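Local coordinates for tyrosyl-tRNA synthetase (Aeropyrum pernix, PDB 2CYA), which probably activates tyrosine with ATP and transfers it to the acceptor end of tRNA(Tyr), as a homodimeric class I aminoacyl-tRNA synthetase, at residues A[277-285]-A[306-314]. Numbering follows the deposited sequence.
Sequences LEIARYILF and YTSYEELER
R281 and Y309 mark the nearest backbone approach, 5.8 Å between their CA atoms, of two almost antiparallel helices, 277-284 and 309-314, whose axes run 170° apart and come within 10.2 Å. This is an antiparallel helix pair joined through the small two-stranded sheet 292-293/305-306, within the class I synthetase family region but remote from the tyrosine and ATP sites. Y309 buries the largest area of any residue in the contact. With its CG anti to the backbone N (chi1 169°), the ring reaches across to R281, whose CB sits over its centre in a CH-pi contact, 3.4 Å from the ring centroid. Arginine suits this place because its long methylene chain, extended from CG to NE, runs on over the ring and carries the charge past it. The phenol OH passes beside L277 CB and donates to E313 OE2, which accepts at 2.9 Å through its anti lone pair; this bond fixes the outer end of the ring. A280 is small enough to let L312 CD1 come to 4.2 Å from its CB. F285, just past the helix end, suits its place because its flat, apolar ring can lie against the S308-Y309 peptide, with CE1 4.1 Å from L312 CD1; it also meets F290 edge-to-face. S308 is the N-cap there: its OG accepts from E311 N at 3.0 Å, while T307 OG1 donates to E311 OE2, tying the turn together. Buried L277 and L312, which also pack on L326 of helix 323-346 and on L292 respectively, bring their CD2 methyls only 3.3 Å apart, a squeezed pair.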
ATOM      1  N   LEU A 277     -21.928 -17.785  29.822  1.00 37.14           N
ATOM      2  CA  LEU A 277     -22.470 -18.895  29.052  1.00 38.47           C
ATOM      3  C   LEU A 277     -21.624 -19.124  27.786  1.00 36.20           C
ATOM      4  O   LEU A 277     -21.375 -20.262  27.405  1.00 37.08           O
ATOM      5  CB  LEU A 277     -23.938 -18.626  28.683  1.00 40.23           C
ATOM      6  CG  LEU A 277     -24.962 -18.973  29.765  1.00 42.75           C
ATOM      7  CD1 LEU A 277     -26.380 -18.782  29.232  1.00 44.38           C
ATOM      8  CD2 LEU A 277     -24.771 -20.432  30.178  1.00 45.30           C
ATOM      9  N   GLU A 278     -21.181 -18.046  27.148  1.00 33.79           N
ATOM     10  CA  GLU A 278     -20.351 -18.161  25.950  1.00 34.96           C
ATOM     11  C   GLU A 278     -19.079 -18.931  26.289  1.00 33.61           C
ATOM     12  O   GLU A 278     -18.647 -19.785  25.526  1.00 33.78           O
ATOM     13  CB  GLU A 278     -19.961 -16.779  25.417  1.00 36.58           C
ATOM     14  CG  GLU A 278     -21.142 -15.924  24.992  1.00 39.89           C
ATOM     15  CD  GLU A 278     -20.721 -14.550  24.500  1.00 40.63           C
ATOM     16  OE1 GLU A 278     -19.738 -13.984  25.028  1.00 40.52           O
ATOM     17  OE2 GLU A 278     -21.387 -14.029  23.587  1.00 44.50           O
ATOM     18  N   ILE A 279     -18.471 -18.617  27.431  1.00 31.31           N
ATOM     19  CA  ILE A 279     -17.259 -19.320  27.835  1.00 29.21           C
ATOM     20  C   ILE A 279     -17.575 -20.810  27.988  1.00 29.12           C
ATOM     21  O   ILE A 279     -16.819 -21.673  27.521  1.00 28.54           O
ATOM     22  CB  ILE A 279     -16.722 -18.771  29.161  1.00 26.71           C
ATOM     23  CG1 ILE A 279     -16.143 -17.374  28.930  1.00 26.26           C
ATOM     24  CG2 ILE A 279     -15.726 -19.764  29.785  1.00 27.23           C
ATOM     25  CD1 ILE A 279     -15.751 -16.644  30.181  1.00 27.20           C
ATOM     26  N   ALA A 280     -18.700 -21.115  28.624  1.00 28.40           N
ATOM     27  CA  ALA A 280     -19.081 -22.516  28.825  1.00 30.50           C
ATOM     28  C   ALA A 280     -19.272 -23.207  27.488  1.00 30.42           C
ATOM     29  O   ALA A 280     -18.761 -24.302  27.255  1.00 32.28           O
ATOM     30  CB  ALA A 280     -20.371 -22.608  29.635  1.00 31.06           C
ATOM     31  N   ARG A 281     -20.003 -22.555  26.599  1.00 30.93           N
ATOM     32  CA  ARG A 281     -20.270 -23.130  25.296  1.00 32.59           C
ATOM     33  C   ARG A 281     -19.067 -23.224  24.340  1.00 31.97           C
ATOM     34  O   ARG A 281     -18.794 -24.285  23.774  1.00 30.54           O
ATOM     35  CB  ARG A 281     -21.379 -22.342  24.595  1.00 31.96           C
ATOM     36  CG  ARG A 281     -21.728 -22.933  23.232  1.00 36.13           C
ATOM     37  CD  ARG A 281     -22.719 -22.081  22.454  1.00 36.63           C
ATOM     38  NE  ARG A 281     -22.965 -22.644  21.132  1.00 39.04           N
ATOM     39  CZ  ARG A 281     -23.718 -22.071  20.197  1.00 42.04           C
ATOM     40  NH1 ARG A 281     -24.308 -20.906  20.438  1.00 42.03           N
ATOM     41  NH2 ARG A 281     -23.869 -22.658  19.015  1.00 42.30           N
ATOM     42  N   TYR A 282     -18.356 -22.118  24.166  1.00 29.86           N
ATOM     43  CA  TYR A 282     -17.255 -22.077  23.214  1.00 30.62           C
ATOM     44  C   TYR A 282     -15.891 -22.564  23.668  1.00 31.50           C
ATOM     45  O   TYR A 282     -15.063 -22.937  22.844  1.00 32.52           O
ATOM     46  CB  TYR A 282     -17.133 -20.661  22.655  1.00 29.57           C
ATOM     47  CG  TYR A 282     -18.384 -20.212  21.926  1.00 33.24           C
ATOM     48  CD1 TYR A 282     -19.002 -21.052  20.998  1.00 33.75           C
ATOM     49  CD2 TYR A 282     -18.958 -18.960  22.171  1.00 31.11           C
ATOM     50  CE1 TYR A 282     -20.159 -20.660  20.332  1.00 36.10           C
ATOM     51  CE2 TYR A 282     -20.118 -18.566  21.513  1.00 33.12           C
ATOM     52  CZ  TYR A 282     -20.707 -19.425  20.588  1.00 34.18           C
ATOM     53  OH  TYR A 282     -21.816 -19.036  19.866  1.00 39.76           O
ATOM     54  N   ILE A 283     -15.655 -22.559  24.971  1.00 29.69           N
ATOM     55  CA  ILE A 283     -14.391 -22.999  25.497  1.00 29.41           C
ATOM     56  C   ILE A 283     -14.477 -24.295  26.323  1.00 30.37           C
ATOM     57  O   ILE A 283     -13.794 -25.271  26.015  1.00 29.82           O
ATOM     58  CB  ILE A 283     -13.759 -21.885  26.342  1.00 29.69           C
ATOM     59  CG1 ILE A 283     -13.477 -20.667  25.461  1.00 31.56           C
ATOM     60  CG2 ILE A 283     -12.484 -22.386  26.980  1.00 30.31           C
ATOM     61  CD1 ILE A 283     -12.930 -19.486  26.218  1.00 35.07           C
ATOM     62  N   LEU A 284     -15.323 -24.330  27.350  1.00 31.30           N
ATOM     63  CA  LEU A 284     -15.391 -25.532  28.184  1.00 32.71           C
ATOM     64  C   LEU A 284     -15.970 -26.738  27.452  1.00 33.75           C
ATOM     65  O   LEU A 284     -15.354 -27.799  27.446  1.00 34.13           O
ATOM     66  CB  LEU A 284     -16.158 -25.255  29.482  1.00 33.61           C
ATOM     67  CG  LEU A 284     -15.613 -24.136  30.391  1.00 35.58           C
ATOM     68  CD1 LEU A 284     -16.527 -24.003  31.613  1.00 36.32           C
ATOM     69  CD2 LEU A 284     -14.164 -24.430  30.840  1.00 34.29           C
ATOM     70  N   PHE A 285     -17.124 -26.589  26.810  1.00 36.50           N
ATOM     71  CA  PHE A 285     -17.704 -27.721  26.085  1.00 39.25           C
ATOM     72  C   PHE A 285     -17.090 -27.951  24.695  1.00 43.20           C
ATOM     73  O   PHE A 285     -17.530 -28.823  23.941  1.00 41.39           O
ATOM     74  CB  PHE A 285     -19.219 -27.566  25.963  1.00 39.81           C
ATOM     75  CG  PHE A 285     -19.966 -27.977  27.206  1.00 41.29           C
ATOM     76  CD1 PHE A 285     -20.300 -27.040  28.180  1.00 42.13           C
ATOM     77  CD2 PHE A 285     -20.305 -29.305  27.414  1.00 40.44           C
ATOM     78  CE1 PHE A 285     -20.964 -27.427  29.343  1.00 42.72           C
ATOM     79  CE2 PHE A 285     -20.962 -29.700  28.569  1.00 41.65           C
ATOM     80  CZ  PHE A 285     -21.294 -28.759  29.533  1.00 41.65           C
ATOM     81  N   TYR A 306     -23.799 -31.564  33.888  1.00 64.04           N
ATOM     82  CA  TYR A 306     -24.134 -31.387  32.481  1.00 61.47           C
ATOM     83  C   TYR A 306     -23.176 -32.027  31.498  1.00 58.73           C
ATOM     84  O   TYR A 306     -21.968 -31.799  31.541  1.00 59.20           O
ATOM     85  CB  TYR A 306     -24.280 -29.909  32.162  1.00 61.89           C
ATOM     86  CG  TYR A 306     -25.346 -29.251  32.989  1.00 62.13           C
ATOM     87  CD1 TYR A 306     -25.059 -28.753  34.258  1.00 62.90           C
ATOM     88  CD2 TYR A 306     -26.645 -29.126  32.504  1.00 63.08           C
ATOM     89  CE1 TYR A 306     -26.042 -28.141  35.025  1.00 63.42           C
ATOM     90  CE2 TYR A 306     -27.636 -28.518  33.262  1.00 63.79           C
ATOM     91  CZ  TYR A 306     -27.326 -28.025  34.521  1.00 64.08           C
ATOM     92  OH  TYR A 306     -28.299 -27.401  35.265  1.00 66.12           O
ATOM     93  N   THR A 307     -23.740 -32.822  30.596  1.00 55.83           N
ATOM     94  CA  THR A 307     -22.954 -33.527  29.602  1.00 53.55           C
ATOM     95  C   THR A 307     -23.007 -32.842  28.245  1.00 52.03           C
ATOM     96  O   THR A 307     -22.350 -33.273  27.304  1.00 51.57           O
ATOM     97  CB  THR A 307     -23.437 -34.989  29.462  1.00 53.94           C
ATOM     98  OG1 THR A 307     -24.806 -35.009  29.036  1.00 52.73           O
ATOM     99  CG2 THR A 307     -23.324 -35.705  30.787  1.00 53.31           C
ATOM    100  N   SER A 308     -23.795 -31.780  28.148  1.00 50.79           N
ATOM    101  CA  SER A 308     -23.910 -31.034  26.901  1.00 50.83           C
ATOM    102  C   SER A 308     -24.156 -29.582  27.262  1.00 50.48           C
ATOM    103  O   SER A 308     -24.615 -29.285  28.365  1.00 50.76           O
ATOM    104  CB  SER A 308     -25.081 -31.545  26.054  1.00 52.04           C
ATOM    105  OG  SER A 308     -26.295 -30.879  26.387  1.00 52.04           O
ATOM    106  N   TYR A 309     -23.852 -28.678  26.340  1.00 49.26           N
ATOM    107  CA  TYR A 309     -24.059 -27.270  26.602  1.00 49.39           C
ATOM    108  C   TYR A 309     -25.535 -26.935  26.540  1.00 52.19           C
ATOM    109  O   TYR A 309     -26.035 -26.165  27.361  1.00 52.66           O
ATOM    110  CB  TYR A 309     -23.336 -26.391  25.590  1.00 43.03           C
ATOM    111  CG  TYR A 309     -23.759 -24.946  25.712  1.00 40.50           C
ATOM    112  CD1 TYR A 309     -23.305 -24.158  26.762  1.00 38.27           C
ATOM    113  CD2 TYR A 309     -24.692 -24.395  24.835  1.00 40.27           C
ATOM    114  CE1 TYR A 309     -23.766 -22.865  26.944  1.00 37.87           C
ATOM    115  CE2 TYR A 309     -25.171 -23.095  25.013  1.00 38.97           C
ATOM    116  CZ  TYR A 309     -24.701 -22.341  26.073  1.00 39.09           C
ATOM    117  OH  TYR A 309     -25.170 -21.066  26.272  1.00 39.08           O
ATOM    118  N   GLU A 310     -26.225 -27.496  25.551  1.00 55.93           N
ATOM    119  CA  GLU A 310     -27.647 -27.228  25.381  1.00 59.60           C
ATOM    120  C   GLU A 310     -28.421 -27.578  26.648  1.00 60.34           C
ATOM    121  O   GLU A 310     -29.355 -26.870  27.023  1.00 60.97           O
ATOM    122  CB  GLU A 310     -28.203 -28.003  24.184  1.00 62.23           C
ATOM    123  CG  GLU A 310     -29.565 -27.494  23.720  1.00 67.59           C
ATOM    124  CD  GLU A 310     -29.587 -25.977  23.490  1.00 70.84           C
ATOM    125  OE1 GLU A 310     -28.790 -25.486  22.656  1.00 73.13           O
ATOM    126  OE2 GLU A 310     -30.401 -25.276  24.143  1.00 70.40           O
ATOM    127  N   GLU A 311     -28.033 -28.665  27.306  1.00 61.39           N
ATOM    128  CA  GLU A 311     -28.691 -29.061  28.546  1.00 63.12           C
ATOM    129  C   GLU A 311     -28.565 -27.902  29.524  1.00 62.91           C
ATOM    130  O   GLU A 311     -29.561 -27.398  30.045  1.00 63.57           O
ATOM    131  CB  GLU A 311     -28.017 -30.293  29.147  1.00 65.04           C
ATOM    132  CG  GLU A 311     -28.345 -31.603  28.465  1.00 68.32           C
ATOM    133  CD  GLU A 311     -27.502 -32.746  29.004  1.00 70.35           C
ATOM    134  OE1 GLU A 311     -27.456 -32.922  30.245  1.00 70.75           O
ATOM    135  OE2 GLU A 311     -26.886 -33.464  28.183  1.00 70.75           O
ATOM    136  N   LEU A 312     -27.323 -27.485  29.759  1.00 62.09           N
ATOM    137  CA  LEU A 312     -27.023 -26.387  30.663  1.00 60.75           C
ATOM    138  C   LEU A 312     -27.845 -25.148  30.333  1.00 61.49           C
ATOM    139  O   LEU A 312     -28.386 -24.506  31.232  1.00 61.14           O
ATOM    140  CB  LEU A 312     -25.525 -26.050  30.594  1.00 58.83           C
ATOM    141  CG  LEU A 312     -24.954 -24.912  31.453  1.00 57.14           C
ATOM    142  CD1 LEU A 312     -23.441 -24.898  31.331  1.00 55.21           C
ATOM    143  CD2 LEU A 312     -25.520 -23.576  31.013  1.00 55.61           C
ATOM    144  N   GLU A 313     -27.938 -24.806  29.048  1.00 62.02           N
ATOM    145  CA  GLU A 313     -28.685 -23.617  28.645  1.00 62.80           C
ATOM    146  C   GLU A 313     -30.174 -23.704  28.952  1.00 64.64           C
ATOM    147  O   GLU A 313     -30.788 -22.714  29.348  1.00 63.95           O
ATOM    148  CB  GLU A 313     -28.499 -23.318  27.159  1.00 59.82           C
ATOM    149  CG  GLU A 313     -28.330 -21.838  26.923  1.00 58.83           C
ATOM    150  CD  GLU A 313     -28.614 -21.418  25.510  1.00 58.90           C
ATOM    151  OE1 GLU A 313     -29.802 -21.409  25.128  1.00 59.35           O
ATOM    152  OE2 GLU A 313     -27.651 -21.093  24.784  1.00 58.20           O
ATOM    153  N   ARG A 314     -30.756 -24.882  28.748  1.00 67.18           N
ATOM    154  CA  ARG A 314     -32.173 -25.074  29.040  1.00 69.03           C
ATOM    155  C   ARG A 314     -32.357 -24.851  30.539  1.00 68.58           C
ATOM    156  O   ARG A 314     -33.093 -23.956  30.955  1.00 69.56           O
ATOM    157  CB  ARG A 314     -32.610 -26.486  28.643  1.00 70.59           C
ATOM    158  CG  ARG A 314     -32.499 -26.742  27.150  1.00 72.94           C
ATOM    159  CD  ARG A 314     -32.984 -28.132  26.783  1.00 76.48           C
ATOM    160  NE  ARG A 314     -32.876 -28.380  25.348  1.00 78.74           N
ATOM    161  CZ  ARG A 314     -33.282 -29.495  24.744  1.00 80.68           C
ATOM    162  NH1 ARG A 314     -33.830 -30.478  25.451  1.00 80.96           N
ATOM    163  NH2 ARG A 314     -33.147 -29.625  23.428  1.00 81.38           N
TER